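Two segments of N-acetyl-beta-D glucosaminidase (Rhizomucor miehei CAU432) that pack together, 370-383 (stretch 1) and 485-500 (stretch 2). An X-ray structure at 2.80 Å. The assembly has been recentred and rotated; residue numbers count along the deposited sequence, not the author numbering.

Stretch 1, residues 370-383: RVPTVVTNRKNTLP
Stretch 2 (485-500) DQMCFPQVDTYLVTYE

The two stretches, at least 110 residues apart in sequence wherever they touch, meet as a pair of antiparallel strands, 373-377 and 494-497. Their axes approach to 4.6 Å, their N-to-C directions differ by 176°, and the contact buries 880 Å² summed over both sides. Thr373 and Val497 form a hydrogen-bonded pair (CA-CA 5.4 Å): Thr373 N donates to Val497 O at 3.0 Å, and Val497 N to Thr373 O at 2.9 Å. Val374 and Leu496 follow as a non-hydrogen-bonded pair, CA-CA 4.3 Å.

Between Val374 and Thr376 the register shifts by one. Val375, at phi/psi -93/-46, leaves extended geometry, so two successive amides converge on one carbonyl: Tyr495 O accepts from Val375 N at 2.9 Å and from Thr376 N at 3.2 Å. This is a beta bulge. Regular pairing resumes as Tyr495 N donates to Thr376 O at 3.1 Å, an oxygen that Thr494 CA also approaches to 3.4 Å in a CA-H...O contact. Asn377 then faces Thr494, CA-CA 4.3 Å.

The bulge turns the Val375 CA-to-CB bond toward stretch 2. With chi1 t (-179°), Val375 CB lies 3.7 Å from Tyr495 CD2, near the plane of the ring at its edge, while Val375 CG2 meets Val497 CG2 at 3.9 Å. Tyr495 has chi1 t and chi2 76°; Val497 is m. These apolar contacts share a face of the sheet with Thr373 and Thr376. Val374 (t) and Leu496 (p, t) point to the other face, as do Asn377 and Thr494.

Thr373, chi1 m (-45°), places OG1 2.6 Å from Tyr499 OH, a short hydrogen bond in which either hydroxyl could be the donor. Tyr499 reaches it from a backbone of positive phi (63/0), with chi1 m (-50°) and chi2 -75°. Tyr499 CD2 also packs 3.9 Å from CG1 of Val371 (t). Thr376 adopts p (62°), bringing OG1 to 3.3 Å from Asp493 O, at best a weak hydrogen bond.

Beyond the strand, a type I turn from Asn377 to Asn380 is closed by Asn380 N to Asn377 O at 3.1 Å. Asn377, chi1 t (-165°) and chi2 14°, braces the segment that follows: OD1 accepts from Leu382 N at 3.2 Å, and ND2 donates to Leu382 O at 2.8 Å. A cis peptide precedes Pro383.

Arg378 makes the main charged contact. Arg378 N donates to Asp493 O at 2.8 Å, and chi1 -99° and chi2 104° lie between the usual wells, with chi3 p (72°). In this folded conformation Arg378 NE forms a salt bridge with Asp493 OD1 at 3.2 Å, Asp493 being m (-70°), while Arg378 NH2 donates to Pro490 O at 2.6 Å and weakly to Gln491 O at 3.3 Å. Pro490 and Gln491 are the central residues of the type I turn Phe489-Val492, and their carbonyls lie at the edge of the Arg378 guanidinium, whereas Val492 O sits over one face, 3.3 Å from Arg378 NH2 at an angle too poor for a hydrogen bond.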

ATOM      1  N   ARG A 370      16.220 -11.757  22.959  1.00 64.55           N
ATOM      2  CA  ARG A 370      15.504 -11.947  21.701  1.00 67.21           C
ATOM      3  C   ARG A 370      16.228 -11.289  20.511  1.00 66.56           C
ATOM      4  O   ARG A 370      15.659 -11.200  19.420  1.00 66.43           O
ATOM      5  CB  ARG A 370      14.089 -11.355  21.825  1.00 68.78           C
ATOM      6  CG  ARG A 370      13.297 -11.810  23.050  1.00 69.48           C
ATOM      7  CD  ARG A 370      12.066 -10.942  23.299  1.00 71.32           C
ATOM      8  NE  ARG A 370      11.126 -10.923  22.171  1.00 73.25           N
ATOM      9  CZ  ARG A 370      10.163 -10.014  21.988  1.00 72.39           C
ATOM     10  NH1 ARG A 370       9.998  -9.008  22.846  1.00 72.83           N
ATOM     11  NH2 ARG A 370       9.368 -10.101  20.924  1.00 70.11           N
ATOM     12  N   VAL A 371      17.464 -10.826  20.720  1.00 64.05           N
ATOM     13  CA  VAL A 371      18.195 -10.047  19.703  1.00 61.82           C
ATOM     14  C   VAL A 371      19.165 -10.858  18.827  1.00 59.71           C
ATOM     15  O   VAL A 371      18.979 -10.920  17.614  1.00 64.92           O
ATOM     16  CB  VAL A 371      18.929  -8.842  20.336  1.00 61.46           C
ATOM     17  CG1 VAL A 371      19.951  -8.242  19.380  1.00 59.84           C
ATOM     18  CG2 VAL A 371      17.923  -7.779  20.764  1.00 61.80           C
ATOM     19  N   PRO A 372      20.205 -11.469  19.417  1.00 54.92           N
ATOM     20  CA  PRO A 372      21.187 -12.072  18.518  1.00 53.03           C
ATOM     21  C   PRO A 372      20.631 -13.218  17.674  1.00 51.32           C
ATOM     22  O   PRO A 372      19.709 -13.919  18.096  1.00 50.60           O
ATOM     23  CB  PRO A 372      22.277 -12.577  19.467  1.00 52.67           C
ATOM     24  CG  PRO A 372      21.576 -12.803  20.753  1.00 54.05           C
ATOM     25  CD  PRO A 372      20.508 -11.753  20.830  1.00 55.17           C
ATOM     26  N   THR A 373      21.207 -13.377  16.485  1.00 49.55           N
ATOM     27  CA  THR A 373      20.779 -14.365  15.510  1.00 47.88           C
ATOM     28  C   THR A 373      21.909 -15.361  15.246  1.00 48.01           C
ATOM     29  O   THR A 373      23.058 -14.965  15.065  1.00 48.61           O
ATOM     30  CB  THR A 373      20.416 -13.691  14.169  1.00 47.43           C
ATOM     31  OG1 THR A 373      19.608 -12.531  14.402  1.00 45.91           O
ATOM     32  CG2 THR A 373      19.675 -14.656  13.264  1.00 47.45           C
ATOM     33  N   VAL A 374      21.576 -16.648  15.233  1.00 47.71           N
ATOM     34  CA  VAL A 374      22.478 -17.680  14.743  1.00 46.56           C
ATOM     35  C   VAL A 374      22.209 -17.771  13.252  1.00 48.18           C
ATOM     36  O   VAL A 374      21.103 -18.124  12.840  1.00 52.82           O
ATOM     37  CB  VAL A 374      22.201 -19.035  15.409  1.00 45.97           C
ATOM     38  CG1 VAL A 374      23.084 -20.113  14.808  1.00 45.69           C
ATOM     39  CG2 VAL A 374      22.412 -18.935  16.916  1.00 46.87           C
ATOM     40  N   VAL A 375      23.218 -17.444  12.448  1.00 47.33           N
ATOM     41  CA  VAL A 375      23.049 -17.313  11.006  1.00 45.66           C
ATOM     42  C   VAL A 375      23.371 -18.628  10.296  1.00 46.36           C
ATOM     43  O   VAL A 375      22.630 -19.062   9.414  1.00 46.22           O
ATOM     44  CB  VAL A 375      23.927 -16.171  10.464  1.00 44.99           C
ATOM     45  CG1 VAL A 375      23.741 -16.006   8.963  1.00 45.37           C
ATOM     46  CG2 VAL A 375      23.602 -14.874  11.183  1.00 44.91           C
ATOM     47  N   THR A 376      24.479 -19.255  10.668  1.00 47.60           N
ATOM     48  CA  THR A 376      24.783 -20.595  10.177  1.00 50.28           C
ATOM     49  C   THR A 376      25.270 -21.468  11.316  1.00 49.57           C
ATOM     50  O   THR A 376      25.780 -20.982  12.321  1.00 49.11           O
ATOM     51  CB  THR A 376      25.822 -20.599   9.028  1.00 52.85           C
ATOM     52  OG1 THR A 376      27.065 -20.058   9.483  1.00 53.12           O
ATOM     53  CG2 THR A 376      25.316 -19.783   7.840  1.00 54.46           C
ATOM     54  N   ASN A 377      25.083 -22.769  11.143  1.00 50.14           N
ATOM     55  CA  ASN A 377      25.424 -23.752  12.151  1.00 50.07           C
ATOM     56  C   ASN A 377      25.436 -25.123  11.472  1.00 52.76           C
ATOM     57  O   ASN A 377      24.729 -26.053  11.875  1.00 52.88           O
ATOM     58  CB  ASN A 377      24.410 -23.690  13.302  1.00 48.29           C
ATOM     59  CG  ASN A 377      24.882 -24.412  14.551  1.00 47.89           C
ATOM     60  OD1 ASN A 377      26.056 -24.758  14.695  1.00 49.38           O
ATOM     61  ND2 ASN A 377      23.963 -24.635  15.466  1.00 47.89           N
ATOM     62  N   ARG A 378      26.247 -25.223  10.421  1.00 55.11           N
ATOM     63  CA  ARG A 378      26.291 -26.405   9.560  1.00 56.73           C
ATOM     64  C   ARG A 378      26.674 -27.703  10.283  1.00 56.91           C
ATOM     65  O   ARG A 378      26.164 -28.767   9.941  1.00 54.22           O
ATOM     66  CB  ARG A 378      27.237 -26.169   8.369  1.00 59.89           C
ATOM     67  CG  ARG A 378      26.537 -25.782   7.068  1.00 63.03           C
ATOM     68  CD  ARG A 378      26.644 -24.305   6.715  1.00 63.87           C
ATOM     69  NE  ARG A 378      27.997 -23.944   6.279  1.00 67.89           N
ATOM     70  CZ  ARG A 378      28.339 -22.800   5.678  1.00 69.41           C
ATOM     71  NH1 ARG A 378      27.436 -21.859   5.402  1.00 70.30           N
ATOM     72  NH2 ARG A 378      29.605 -22.596   5.347  1.00 69.99           N
ATOM     73  N   LYS A 379      27.560 -27.614  11.276  1.00 59.72           N
ATOM     74  CA  LYS A 379      28.004 -28.792  12.036  1.00 61.12           C
ATOM     75  C   LYS A 379      27.305 -28.938  13.394  1.00 60.15           C
ATOM     76  O   LYS A 379      27.703 -29.768  14.204  1.00 63.35           O
ATOM     77  CB  LYS A 379      29.512 -28.726  12.282  1.00 63.52           C
ATOM     78  CG  LYS A 379      30.361 -28.395  11.065  1.00 67.75           C
ATOM     79  CD  LYS A 379      30.407 -29.530  10.054  1.00 71.38           C
ATOM     80  CE  LYS A 379      31.793 -29.648   9.432  1.00 76.27           C
ATOM     81  NZ  LYS A 379      31.903 -30.789   8.482  1.00 79.25           N
ATOM     82  N   ASN A 380      26.273 -28.135  13.647  1.00 58.79           N
ATOM     83  CA  ASN A 380      25.612 -28.091  14.957  1.00 59.45           C
ATOM     84  C   ASN A 380      26.570 -27.863  16.132  1.00 57.49           C
ATOM     85  O   ASN A 380      26.326 -28.337  17.237  1.00 56.85           O
ATOM     86  CB  ASN A 380      24.763 -29.346  15.188  1.00 60.76           C
ATOM     87  CG  ASN A 380      23.503 -29.358  14.346  1.00 61.32           C
ATOM     88  OD1 ASN A 380      22.512 -28.717  14.687  1.00 60.92           O
ATOM     89  ND2 ASN A 380      23.533 -30.097  13.246  1.00 63.22           N
ATOM     90  N   THR A 381      27.644 -27.115  15.881  1.00 56.18           N
ATOM     91  CA  THR A 381      28.589 -26.715  16.914  1.00 52.22           C
ATOM     92  C   THR A 381      27.857 -26.021  18.058  1.00 51.14           C
ATOM     93  O   THR A 381      28.107 -26.312  19.228  1.00 50.56           O
ATOM     94  CB  THR A 381      29.651 -25.758  16.334  1.00 52.92           C
ATOM     95  OG1 THR A 381      30.264 -26.359  15.185  1.00 53.09           O
ATOM     96  CG2 THR A 381      30.722 -25.432  17.369  1.00 53.04           C
ATOM     97  N   LEU A 382      26.954 -25.107  17.708  1.00 50.96           N
ATOM     98  CA  LEU A 382      26.106 -24.438  18.686  1.00 51.82           C
ATOM     99  C   LEU A 382      24.867 -25.276  18.954  1.00 52.38           C
ATOM    100  O   LEU A 382      24.297 -25.839  18.027  1.00 54.79           O
ATOM    101  CB  LEU A 382      25.641 -23.074  18.180  1.00 53.59           C
ATOM    102  CG  LEU A 382      26.664 -21.956  17.982  1.00 54.71           C
ATOM    103  CD1 LEU A 382      25.929 -20.689  17.561  1.00 54.12           C
ATOM    104  CD2 LEU A 382      27.483 -21.724  19.243  1.00 54.97           C
ATOM    105  N   PRO A 383      24.431 -25.353  20.221  1.00 52.55           N
ATOM    106  CA  PRO A 383      25.068 -24.740  21.385  1.00 51.99           C
ATOM    107  C   PRO A 383      26.275 -25.552  21.806  1.00 51.14           C
ATOM    108  O   PRO A 383      26.303 -26.765  21.574  1.00 47.73           O
ATOM    109  CB  PRO A 383      23.977 -24.793  22.450  1.00 52.31           C
ATOM    110  CG  PRO A 383      23.149 -25.972  22.080  1.00 52.14           C
ATOM    111  CD  PRO A 383      23.227 -26.117  20.587  1.00 51.42           C
ATOM    112  N   ASP A 485      29.824  -9.565   8.007  1.00 46.29           N
ATOM    113  CA  ASP A 485      31.210 -10.052   8.016  1.00 47.31           C
ATOM    114  C   ASP A 485      31.423 -11.431   7.375  1.00 49.15           C
ATOM    115  O   ASP A 485      32.478 -11.668   6.776  1.00 49.64           O
ATOM    116  CB  ASP A 485      31.768 -10.056   9.448  1.00 47.86           C
ATOM    117  CG  ASP A 485      31.956  -8.655  10.016  1.00 48.37           C
ATOM    118  OD1 ASP A 485      31.750  -7.668   9.280  1.00 49.33           O
ATOM    119  OD2 ASP A 485      32.314  -8.532  11.206  1.00 48.47           O
ATOM    120  N   GLN A 486      30.441 -12.333   7.487  1.00 49.35           N
ATOM    121  CA  GLN A 486      30.593 -13.693   6.953  1.00 48.87           C
ATOM    122  C   GLN A 486      30.680 -13.727   5.435  1.00 49.20           C
ATOM    123  O   GLN A 486      31.135 -14.721   4.864  1.00 47.46           O
ATOM    124  CB  GLN A 486      29.473 -14.625   7.430  1.00 49.88           C
ATOM    125  CG  GLN A 486      29.625 -16.053   6.912  1.00 50.37           C
ATOM    126  CD  GLN A 486      28.712 -17.058   7.586  1.00 51.13           C
ATOM    127  OE1 GLN A 486      29.141 -18.159   7.921  1.00 52.06           O
ATOM    128  NE2 GLN A 486      27.447 -16.695   7.771  1.00 51.57           N
ATOM    129  N   MET A 487      30.260 -12.649   4.778  1.00 50.39           N
ATOM    130  CA  MET A 487      30.451 -12.528   3.335  1.00 51.93           C
ATOM    131  C   MET A 487      31.922 -12.723   2.944  1.00 51.33           C
ATOM    132  O   MET A 487      32.211 -13.188   1.842  1.00 52.90           O
ATOM    133  CB  MET A 487      29.935 -11.175   2.834  1.00 53.12           C
ATOM    134  CG  MET A 487      30.834  -9.997   3.174  1.00 54.26           C
ATOM    135  SD  MET A 487      30.019  -8.418   2.910  1.00 56.29           S
ATOM    136  CE  MET A 487      29.912  -8.385   1.120  1.00 56.04           C
ATOM    137  N   CYS A 488      32.836 -12.366   3.848  1.00 51.42           N
ATOM    138  CA  CYS A 488      34.282 -12.537   3.646  1.00 52.28           C
ATOM    139  C   CYS A 488      34.819 -13.949   3.959  1.00 51.96           C
ATOM    140  O   CYS A 488      35.961 -14.261   3.625  1.00 51.55           O
ATOM    141  CB  CYS A 488      35.047 -11.507   4.486  1.00 52.36           C
ATOM    142  SG  CYS A 488      34.606  -9.790   4.117  1.00 55.09           S
ATOM    143  N   PHE A 489      34.013 -14.790   4.605  1.00 52.01           N
ATOM    144  CA  PHE A 489      34.414 -16.170   4.907  1.00 51.79           C
ATOM    145  C   PHE A 489      33.212 -17.128   4.953  1.00 51.84           C
ATOM    146  O   PHE A 489      32.845 -17.625   6.016  1.00 50.88           O
ATOM    147  CB  PHE A 489      35.224 -16.223   6.215  1.00 51.57           C
ATOM    148  CG  PHE A 489      34.723 -15.290   7.293  1.00 51.28           C
ATOM    149  CD1 PHE A 489      33.708 -15.674   8.163  1.00 50.08           C
ATOM    150  CD2 PHE A 489      35.284 -14.027   7.449  1.00 50.82           C
ATOM    151  CE1 PHE A 489      33.258 -14.814   9.156  1.00 50.02           C
ATOM    152  CE2 PHE A 489      34.833 -13.167   8.439  1.00 51.16           C
ATOM    153  CZ  PHE A 489      33.817 -13.560   9.293  1.00 49.00           C
ATOM    154  N   PRO A 490      32.598 -17.402   3.787  1.00 53.71           N
ATOM    155  CA  PRO A 490      31.415 -18.277   3.763  1.00 55.01           C
ATOM    156  C   PRO A 490      31.688 -19.744   4.124  1.00 56.99           C
ATOM    157  O   PRO A 490      30.748 -20.491   4.367  1.00 56.28           O
ATOM    158  CB  PRO A 490      30.915 -18.174   2.310  1.00 53.67           C
ATOM    159  CG  PRO A 490      31.656 -17.034   1.695  1.00 53.49           C
ATOM    160  CD  PRO A 490      32.941 -16.902   2.443  1.00 53.22           C
ATOM    161  N   GLN A 491      32.958 -20.147   4.150  1.00 60.39           N
ATOM    162  CA  GLN A 491      33.337 -21.512   4.542  1.00 61.31           C
ATOM    163  C   GLN A 491      32.987 -21.767   6.010  1.00 60.24           C
ATOM    164  O   GLN A 491      32.700 -22.905   6.397  1.00 61.13           O
ATOM    165  CB  GLN A 491      34.844 -21.789   4.352  1.00 64.25           C
ATOM    166  CG  GLN A 491      35.599 -20.932   3.333  1.00 68.12           C
ATOM    167  CD  GLN A 491      36.170 -19.638   3.921  1.00 69.53           C
ATOM    168  OE1 GLN A 491      36.638 -19.602   5.066  1.00 69.59           O
ATOM    169  NE2 GLN A 491      36.150 -18.573   3.126  1.00 69.13           N
ATOM    170  N   VAL A 492      33.033 -20.707   6.819  1.00 56.48           N
ATOM    171  CA  VAL A 492      32.781 -20.805   8.253  1.00 54.12           C
ATOM    172  C   VAL A 492      31.406 -21.409   8.484  1.00 53.51           C
ATOM    173  O   VAL A 492      30.401 -20.851   8.058  1.00 52.43           O
ATOM    174  CB  VAL A 492      32.887 -19.432   8.950  1.00 53.34           C
ATOM    175  CG1 VAL A 492      32.396 -19.510  10.390  1.00 52.79           C
ATOM    176  CG2 VAL A 492      34.324 -18.937   8.914  1.00 53.79           C
ATOM    177  N   ASP A 493      31.386 -22.558   9.154  1.00 55.16           N
ATOM    178  CA  ASP A 493      30.171 -23.345   9.346  1.00 54.32           C
ATOM    179  C   ASP A 493      29.282 -22.805  10.455  1.00 54.28           C
ATOM    180  O   ASP A 493      28.076 -23.066  10.465  1.00 56.34           O
ATOM    181  CB  ASP A 493      30.529 -24.802   9.663  1.00 55.90           C
ATOM    182  CG  ASP A 493      31.109 -25.540   8.467  1.00 57.00           C
ATOM    183  OD1 ASP A 493      30.642 -25.303   7.331  1.00 57.67           O
ATOM    184  OD2 ASP A 493      32.028 -26.367   8.666  1.00 56.11           O
ATOM    185  N   THR A 494      29.862 -22.054  11.387  1.00 53.19           N
ATOM    186  CA  THR A 494      29.119 -21.627  12.570  1.00 53.00           C
ATOM    187  C   THR A 494      29.389 -20.146  12.880  1.00 50.88           C
ATOM    188  O   THR A 494      30.487 -19.769  13.291  1.00 49.83           O
ATOM    189  CB  THR A 494      29.353 -22.599  13.760  1.00 53.73           C
ATOM    190  OG1 THR A 494      29.342 -21.891  15.005  1.00 54.36           O
ATOM    191  CG2 THR A 494      30.666 -23.362  13.600  1.00 53.67           C
ATOM    192  N   TYR A 495      28.357 -19.329  12.665  1.00 49.21           N
ATOM    193  CA  TYR A 495      28.455 -17.870  12.676  1.00 46.58           C
ATOM    194  C   TYR A 495      27.178 -17.269  13.265  1.00 45.01           C
ATOM    195  O   TYR A 495      26.075 -17.747  12.987  1.00 42.96           O
ATOM    196  CB  TYR A 495      28.659 -17.377  11.240  1.00 46.64           C
ATOM    197  CG  TYR A 495      28.645 -15.872  11.040  1.00 46.56           C
ATOM    198  CD1 TYR A 495      29.733 -15.089  11.404  1.00 46.54           C
ATOM    199  CD2 TYR A 495      27.553 -15.238  10.447  1.00 46.85           C
ATOM    200  CE1 TYR A 495      29.724 -13.716  11.212  1.00 46.75           C
ATOM    201  CE2 TYR A 495      27.536 -13.869  10.248  1.00 47.01           C
ATOM    202  CZ  TYR A 495      28.624 -13.116  10.632  1.00 47.84           C
ATOM    203  OH  TYR A 495      28.613 -11.759  10.430  1.00 51.52           O
ATOM    204  N   LEU A 496      27.340 -16.232  14.085  1.00 44.56           N
ATOM    205  CA  LEU A 496      26.204 -15.525  14.688  1.00 45.25           C
ATOM    206  C   LEU A 496      26.463 -14.025  14.704  1.00 44.15           C
ATOM    207  O   LEU A 496      27.581 -13.582  14.469  1.00 45.91           O
ATOM    208  CB  LEU A 496      25.918 -16.027  16.112  1.00 46.11           C
ATOM    209  CG  LEU A 496      26.919 -15.680  17.225  1.00 47.01           C
ATOM    210  CD1 LEU A 496      26.214 -15.566  18.569  1.00 46.91           C
ATOM    211  CD2 LEU A 496      28.051 -16.694  17.302  1.00 47.14           C
ATOM    212  N   VAL A 497      25.425 -13.247  14.984  1.00 43.46           N
ATOM    213  CA  VAL A 497      25.519 -11.791  14.937  1.00 43.14           C
ATOM    214  C   VAL A 497      24.775 -11.165  16.116  1.00 43.30           C
ATOM    215  O   VAL A 497      23.733 -11.670  16.540  1.00 42.62           O
ATOM    216  CB  VAL A 497      24.985 -11.235  13.597  1.00 43.37           C
ATOM    217  CG1 VAL A 497      25.882 -11.679  12.449  1.00 42.66           C
ATOM    218  CG2 VAL A 497      23.544 -11.669  13.344  1.00 43.38           C
ATOM    219  N   THR A 498      25.336 -10.084  16.656  1.00 42.43           N
ATOM    220  CA  THR A 498      24.778  -9.424  17.831  1.00 42.40           C
ATOM    221  C   THR A 498      24.281  -8.022  17.522  1.00 44.07           C
ATOM    222  O   THR A 498      23.663  -7.389  18.378  1.00 44.94           O
ATOM    223  CB  THR A 498      25.812  -9.340  18.975  1.00 42.89           C
ATOM    224  OG1 THR A 498      26.740  -8.275  18.731  1.00 41.56           O
ATOM    225  CG2 THR A 498      26.570 -10.663  19.116  1.00 42.20           C
ATOM    226  N   TYR A 499      24.579  -7.527  16.319  1.00 45.85           N
ATOM    227  CA  TYR A 499      24.117  -6.214  15.853  1.00 47.20           C
ATOM    228  C   TYR A 499      24.628  -5.010  16.667  1.00 48.47           C
ATOM    229  O   TYR A 499      24.281  -3.869  16.353  1.00 49.43           O
ATOM    230  CB  TYR A 499      22.578  -6.175  15.780  1.00 48.26           C
ATOM    231  CG  TYR A 499      21.957  -7.334  15.027  1.00 48.48           C
ATOM    232  CD1 TYR A 499      22.001  -7.386  13.636  1.00 49.46           C
ATOM    233  CD2 TYR A 499      21.326  -8.375  15.700  1.00 48.24           C
ATOM    234  CE1 TYR A 499      21.436  -8.442  12.938  1.00 50.19           C
ATOM    235  CE2 TYR A 499      20.761  -9.437  15.011  1.00 50.34           C
ATOM    236  CZ  TYR A 499      20.818  -9.464  13.629  1.00 51.45           C
ATOM    237  OH  TYR A 499      20.253 -10.512  12.933  1.00 54.76           O
ATOM    238  N   GLU A 500      25.431  -5.253  17.705  1.00 49.02           N
ATOM    239  CA  GLU A 500      26.043  -4.175  18.492  1.00 50.61           C
ATOM    240  C   GLU A 500      26.984  -4.763  19.535  1.00 51.60           C
ATOM    241  O   GLU A 500      26.803  -5.904  19.967  1.00 52.40           O
ATOM    242  CB  GLU A 500      24.989  -3.298  19.179  1.00 50.95           C
ATOM    243  CG  GLU A 500      24.100  -4.029  20.172  1.00 51.50           C
ATOM    244  CD  GLU A 500      22.989  -3.142  20.700  1.00 52.95           C
ATOM    245  OE1 GLU A 500      23.041  -2.768  21.894  1.00 53.47           O
ATOM    246  OE2 GLU A 500      22.077  -2.806  19.912  1.00 53.33           O
TER